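Local coordinates for protein PpiC-type peptidyl-prolyl cis-trans isomerase (Novosphingobium aromaticivorans, PDB 3GPK) that probably catalyses cis-trans isomerisation of peptide bonds preceding proline in the periplasm, the chain being the parvulin-type (PpiC) rotamase domain of a longer chaperone, at residues E30-V33 with E34-Q38; G62-L66 with A67-T71. One frame throughout, in Å; residues are numbered along the deposited sequence.

Contact 1. Residues E30-V33 with E34-Q38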
loop_
_atom_site.group_PDB
_atom_site.type_symbol
_atom_site.label_atom_id
_atom_site.label_comp_id
_atom_site.label_asym_id
_atom_site.label_seq_id
_atom_site.Cartn_x
_atom_site.Cartn_y
_atom_site.Cartn_z
ATOM N N GLU A 30 12.485 -1.942 -1.707
ATOM C CA GLU A 30 12.571 -2.187 -3.142
ATOM C C GLU A 30 12.760 -3.671 -3.431
ATOM O O GLU A 30 12.218 -4.186 -4.400
ATOM C CB GLU A 30 13.715 -1.371 -3.762
ATOM C CG GLU A 30 14.003 -1.673 -5.236
ATOM C CD GLU A 30 12.818 -1.432 -6.154
ATOM O OE1 GLU A 30 11.924 -0.630 -5.797
ATOM O OE2 GLU A 30 12.786 -2.035 -7.251
ATOM N N LYS A 31 13.535 -4.362 -2.603
ATOM C CA LYS A 31 13.730 -5.792 -2.817
ATOM C C LYS A 31 12.396 -6.523 -2.655
ATOM O O LYS A 31 12.125 -7.502 -3.351
ATOM C CB LYS A 31 14.769 -6.349 -1.836
ATOM C CG LYS A 31 16.211 -5.957 -2.167
ATOM C CD LYS A 31 16.624 -6.473 -3.540
ATOM C CE LYS A 31 18.118 -6.304 -3.778
ATOM N NZ LYS A 31 18.540 -6.854 -5.100
ATOM N N ILE A 32 11.562 -6.044 -1.736
ATOM C CA ILE A 32 10.259 -6.657 -1.513
ATOM C C ILE A 32 9.372 -6.402 -2.729
ATOM O O ILE A 32 8.690 -7.303 -3.209
ATOM C CB ILE A 32 9.600 -6.098 -0.229
ATOM C CG1 ILE A 32 10.396 -6.571 0.993
ATOM C CG2 ILE A 32 8.139 -6.563 -0.129
ATOM C CD1 ILE A 32 10.082 -5.806 2.274
ATOM N N VAL A 33 9.395 -5.174 -3.237
ATOM C CA VAL A 33 8.599 -4.839 -4.412
ATOM C C VAL A 33 9.010 -5.748 -5.568
ATOM O O VAL A 33 8.165 -6.241 -6.313
ATOM C CB VAL A 33 8.797 -3.355 -4.817
ATOM C CG1 VAL A 33 8.117 -3.082 -6.146
ATOM C CG2 VAL A 33 8.209 -2.450 -3.749
ATOM N N GLU A 34 10.313 -5.973 -5.705
ATOM C CA GLU A 34 10.828 -6.842 -6.758
ATOM C C GLU A 34 10.232 -8.245 -6.642
ATOM O O GLU A 34 9.795 -8.820 -7.633
ATOM C CB GLU A 34 12.357 -6.904 -6.685
ATOM C CG GLU A 34 12.985 -7.818 -7.710
ATOM C CD GLU A 34 14.495 -7.676 -7.774
ATOM O OE1 GLU A 34 15.173 -7.941 -6.758
ATOM O OE2 GLU A 34 15.003 -7.298 -8.850
ATOM N N GLN A 35 10.213 -8.798 -5.432
ATOM C CA GLN A 35 9.642 -10.127 -5.221
ATOM C C GLN A 35 8.148 -10.162 -5.514
ATOM O O GLN A 35 7.633 -11.149 -6.039
ATOM C CB GLN A 35 9.885 -10.589 -3.781
ATOM C CG GLN A 35 11.342 -10.893 -3.462
ATOM C CD GLN A 35 11.922 -11.942 -4.386
ATOM O OE1 GLN A 35 11.315 -12.991 -4.613
ATOM N NE2 GLN A 35 13.099 -11.664 -4.931
ATOM N N LEU A 36 7.447 -9.086 -5.165
ATOM C CA LEU A 36 6.009 -9.021 -5.397
ATOM C C LEU A 36 5.706 -8.926 -6.886
ATOM O O LEU A 36 4.817 -9.608 -7.390
ATOM C CB LEU A 36 5.403 -7.815 -4.657
ATOM C CG LEU A 36 5.441 -7.876 -3.125
ATOM C CD1 LEU A 36 5.023 -6.525 -2.551
ATOM C CD2 LEU A 36 4.544 -8.993 -2.612
ATOM N N LYS A 37 6.446 -8.078 -7.589
ATOM C CA LYS A 37 6.242 -7.923 -9.016
ATOM C C LYS A 37 6.523 -9.226 -9.756
ATOM O O LYS A 37 5.944 -9.479 -10.813
ATOM C CB LYS A 37 7.128 -6.798 -9.562
ATOM C CG LYS A 37 6.648 -5.414 -9.140
ATOM C CD LYS A 37 7.450 -4.305 -9.792
ATOM C CE LYS A 37 6.806 -2.943 -9.519
ATOM N NZ LYS A 37 5.413 -2.846 -10.042
ATOM N N GLN A 38 7.395 -10.058 -9.197
ATOM C CA GLN A 38 7.731 -11.333 -9.829
ATOM C C GLN A 38 6.772 -12.465 -9.442
ATOM O O GLN A 38 6.938 -13.605 -9.882
ATOM C CB GLN A 38 9.189 -11.704 -9.516
ATOM C CG GLN A 38 10.167 -10.587 -9.890
ATOM C CD GLN A 38 11.627 -10.941 -9.658
ATOM O OE1 GLN A 38 11.954 -11.772 -8.813
ATOM N NE2 GLN A 38 12.518 -10.285 -10.399
HETATM O O HOH W 1 14.217 -9.084 -4.569
#
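E34, Q35, L36 and K37 each donate their backbone N-H four residues back, to the carbonyl oxygens of E30, K31, I32 and V33, and these i to i+4 bonds identify the last turns of an alpha helix. The bond from K37 N to V33 O is 2.8 Å long with an N-H...O angle of 167°. On the solvent side, the bend of K31 at chi2 (-61°) and the extended chain of E34, its CG opposite its own N (chi1 178°), carry the two ends alongside each other. They form a long salt bridge, K31 NZ to E34 OE1 at 3.9 Å, with K31 CD about as near to that oxygen. A water ties this face together more closely: it donates to E34 OE1 at 2.6 Å and to K31 O at 2.9 Å, and accepts from Q35 NE2 at 2.8 Å. The K31 carbonyl therefore serves both Q35 N and the water. One turn apart, K37 lies beside V33, its CE 3.6 Å from V33 CG1, so the aliphatic part of the lysine packs on the valine. On the inner face I32 CG2 meets L36 CD1 at 3.9 Å. Helix 22-37 is laid on the sheet by I32, V33 and L36, which all touch I97 of strand 94-104; I32 and L36 also reach Y45 of helix 42-49, and L36 and K37 reach L85 of strand 85-91.

Contact 2. Residues G62-L66 with A67-T71; sequences GWIRL and AQLPT. With SO4 (sulfate ion), chain D; SO4 (sulfate ion), chain C.
I64 meets L69 at the leucine's branch point: I64 CD1 lies 3.6 Å from L69 CG and nearly as close to both of its methyls, the two side chains crossing at about a right angle. I64 CG1 stands between its backbone N and carbonyl carbon (chi1 62°), and the chain, extended at chi2, brings CD1 onto the leucine. Q68 lies obliquely across I64, and its CG is 3.4 Å from R65 O. A wider apolar approach, L66 CD2 to L69 CD1 at 4.3 Å, continues the patch. Where the chain turns a corner at W63, NE1 is directed at a sulfate, probably from the crystallisation liquor, and donates to its O3 at 2.8 Å, nearly straight at 171°; the ion sits at the ring edge. R104 makes a cation-pi contact with the same indole. A leucine in place of W63 would probably cost this sulfate the indole N-H and R104 its aromatic partner. At the other end T71 OG1 donates to O3 of a second sulfate at 2.6 Å. The backbone brings these residues together: Q68 N donates to R65 O at 2.9 Å and L69 N to L66 O at 3.0 Å. Both bonds span three residues, and both donors stand well out of the carbonyl plane, as fits the short 3-10 turn here. This turn leads from strand 60-64, an edge of the antiparallel sheet in the parvulin-type domain, to P70, the N-cap of helix 71-79. Beyond it, L66 and L69 both touch that helix, while Y8 and I10 of strand 7-16 receive L66 and L69 respectively.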
loop_
_atom_site.group_PDB
_atom_site.type_symbol
_atom_site.label_atom_id
_atom_site.label_comp_id
_atom_site.label_asym_id
_atom_site.label_seq_id
_atom_site.Cartn_x
_atom_site.Cartn_y
_atom_site.Cartn_z
ATOM N N GLY A 62 -8.808 -2.699 3.818
ATOM C CA GLY A 62 -10.235 -2.732 3.573
ATOM C C GLY A 62 -10.579 -1.612 2.609
ATOM O O GLY A 62 -9.697 -1.062 1.943
ATOM N N TRP A 63 -11.860 -1.269 2.523
ATOM C CA TRP A 63 -12.300 -0.198 1.638
ATOM C C TRP A 63 -12.067 1.144 2.313
ATOM O O TRP A 63 -12.518 1.368 3.436
ATOM C CB TRP A 63 -13.783 -0.364 1.300
ATOM C CG TRP A 63 -14.055 -1.511 0.387
ATOM C CD1 TRP A 63 -14.484 -2.762 0.737
ATOM C CD2 TRP A 63 -13.891 -1.524 -1.034
ATOM N NE1 TRP A 63 -14.598 -3.549 -0.383
ATOM C CE2 TRP A 63 -14.243 -2.815 -1.484
ATOM C CE3 TRP A 63 -13.485 -0.568 -1.972
ATOM C CZ2 TRP A 63 -14.191 -3.177 -2.831
ATOM C CZ3 TRP A 63 -13.435 -0.926 -3.314
ATOM C CH2 TRP A 63 -13.790 -2.220 -3.731
ATOM N N ILE A 64 -11.344 2.032 1.639
ATOM C CA ILE A 64 -11.062 3.348 2.206
ATOM C C ILE A 64 -11.223 4.473 1.194
ATOM O O ILE A 64 -11.269 4.244 -0.014
ATOM C CB ILE A 64 -9.622 3.433 2.767
ATOM C CG1 ILE A 64 -8.611 3.220 1.640
ATOM C CG2 ILE A 64 -9.423 2.413 3.878
ATOM C CD1 ILE A 64 -7.182 3.544 2.051
ATOM N N ARG A 65 -11.330 5.695 1.705
ATOM C CA ARG A 65 -11.435 6.877 0.868
ATOM C C ARG A 65 -10.026 7.473 0.897
ATOM O O ARG A 65 -9.335 7.360 1.908
ATOM C CB ARG A 65 -12.458 7.853 1.459
ATOM C CG ARG A 65 -13.882 7.310 1.497
ATOM C CD ARG A 65 -14.840 8.377 2.004
ATOM N NE ARG A 65 -16.244 8.050 1.767
ATOM C CZ ARG A 65 -16.949 7.178 2.478
ATOM N NH1 ARG A 65 -16.387 6.526 3.488
ATOM N NH2 ARG A 65 -18.227 6.972 2.188
ATOM N N LEU A 66 -9.595 8.092 -0.198
ATOM C CA LEU A 66 -8.243 8.651 -0.262
ATOM C C LEU A 66 -7.878 9.621 0.858
ATOM O O LEU A 66 -6.710 9.732 1.236
ATOM C CB LEU A 66 -8.014 9.312 -1.622
ATOM C CG LEU A 66 -8.088 8.344 -2.805
ATOM C CD1 LEU A 66 -7.697 9.074 -4.079
ATOM C CD2 LEU A 66 -7.164 7.154 -2.567
ATOM N N ALA A 67 -8.869 10.322 1.397
ATOM C CA ALA A 67 -8.609 11.261 2.481
ATOM C C ALA A 67 -8.119 10.549 3.744
ATOM O O ALA A 67 -7.594 11.186 4.659
ATOM C CB ALA A 67 -9.870 12.065 2.789
ATOM N N GLN A 68 -8.289 9.230 3.807
ATOM C CA GLN A 68 -7.842 8.479 4.981
ATOM C C GLN A 68 -6.345 8.197 4.919
ATOM O O GLN A 68 -5.729 7.817 5.917
ATOM C CB GLN A 68 -8.584 7.146 5.090
ATOM C CG GLN A 68 -10.071 7.279 5.275
ATOM C CD GLN A 68 -10.745 5.942 5.500
ATOM O OE1 GLN A 68 -10.559 5.302 6.541
ATOM N NE2 GLN A 68 -11.526 5.511 4.526
ATOM N N LEU A 69 -5.764 8.370 3.740
ATOM C CA LEU A 69 -4.339 8.123 3.550
ATOM C C LEU A 69 -3.520 9.399 3.615
ATOM O O LEU A 69 -4.026 10.485 3.347
ATOM C CB LEU A 69 -4.091 7.480 2.182
ATOM C CG LEU A 69 -4.586 6.057 1.947
ATOM C CD1 LEU A 69 -4.463 5.733 0.471
ATOM C CD2 LEU A 69 -3.773 5.081 2.792
ATOM N N PRO A 70 -2.238 9.281 3.986
ATOM C CA PRO A 70 -1.407 10.478 4.041
ATOM C C PRO A 70 -1.243 10.928 2.594
ATOM O O PRO A 70 -1.337 10.123 1.673
ATOM C CB PRO A 70 -0.108 9.968 4.657
ATOM C CG PRO A 70 -0.054 8.543 4.206
ATOM C CD PRO A 70 -1.479 8.090 4.404
ATOM N N THR A 71 -1.006 12.216 2.396
ATOM C CA THR A 71 -0.868 12.775 1.061
ATOM C C THR A 71 -0.052 11.949 0.065
ATOM O O THR A 71 -0.515 11.689 -1.049
ATOM C CB THR A 71 -0.282 14.187 1.155
ATOM O OG1 THR A 71 -1.167 15.001 1.937
ATOM C CG2 THR A 71 -0.115 14.805 -0.227
HETATM S S SO4 D . -15.933 -7.122 0.544
HETATM O O1 SO4 D . -16.593 -8.222 -0.186
HETATM O O2 SO4 D . -15.040 -7.696 1.576
HETATM O O3 SO4 D . -15.161 -6.313 -0.415
HETATM O O4 SO4 D . -16.943 -6.271 1.209
HETATM S S SO4 C . 0.289 17.250 4.427
HETATM O O1 SO4 C . -0.846 18.056 4.922
HETATM O O2 SO4 C . 0.294 15.942 5.110
HETATM O O3 SO4 C . 0.144 17.053 2.972
HETATM O O4 SO4 C . 1.564 17.944 4.705
#

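Overall arrangement
From the N terminus the chain runs through strand 7-16 into helix 22-37, whose last turns hold contact 1; helix 42-49 follows, then strand 60-64, and contact 2 forms the turn by which that strand passes to helix 71-79. Both contacts are local, within continuous stretches, so neither closes a long loop; they come in series and neither nest nor cross. The centres of contacts 1 and 2 lie about 23 Å apart, on opposite sides of the chain's centre, and their nearest atoms about 16 Å apart. Strand 7-16 is common ground: contact 1 meets its L15 and I13 from I32 and L36, contact 2 its N-terminal half. Contact 1 also joins strands 85-91 and 94-104 to helix 42-49.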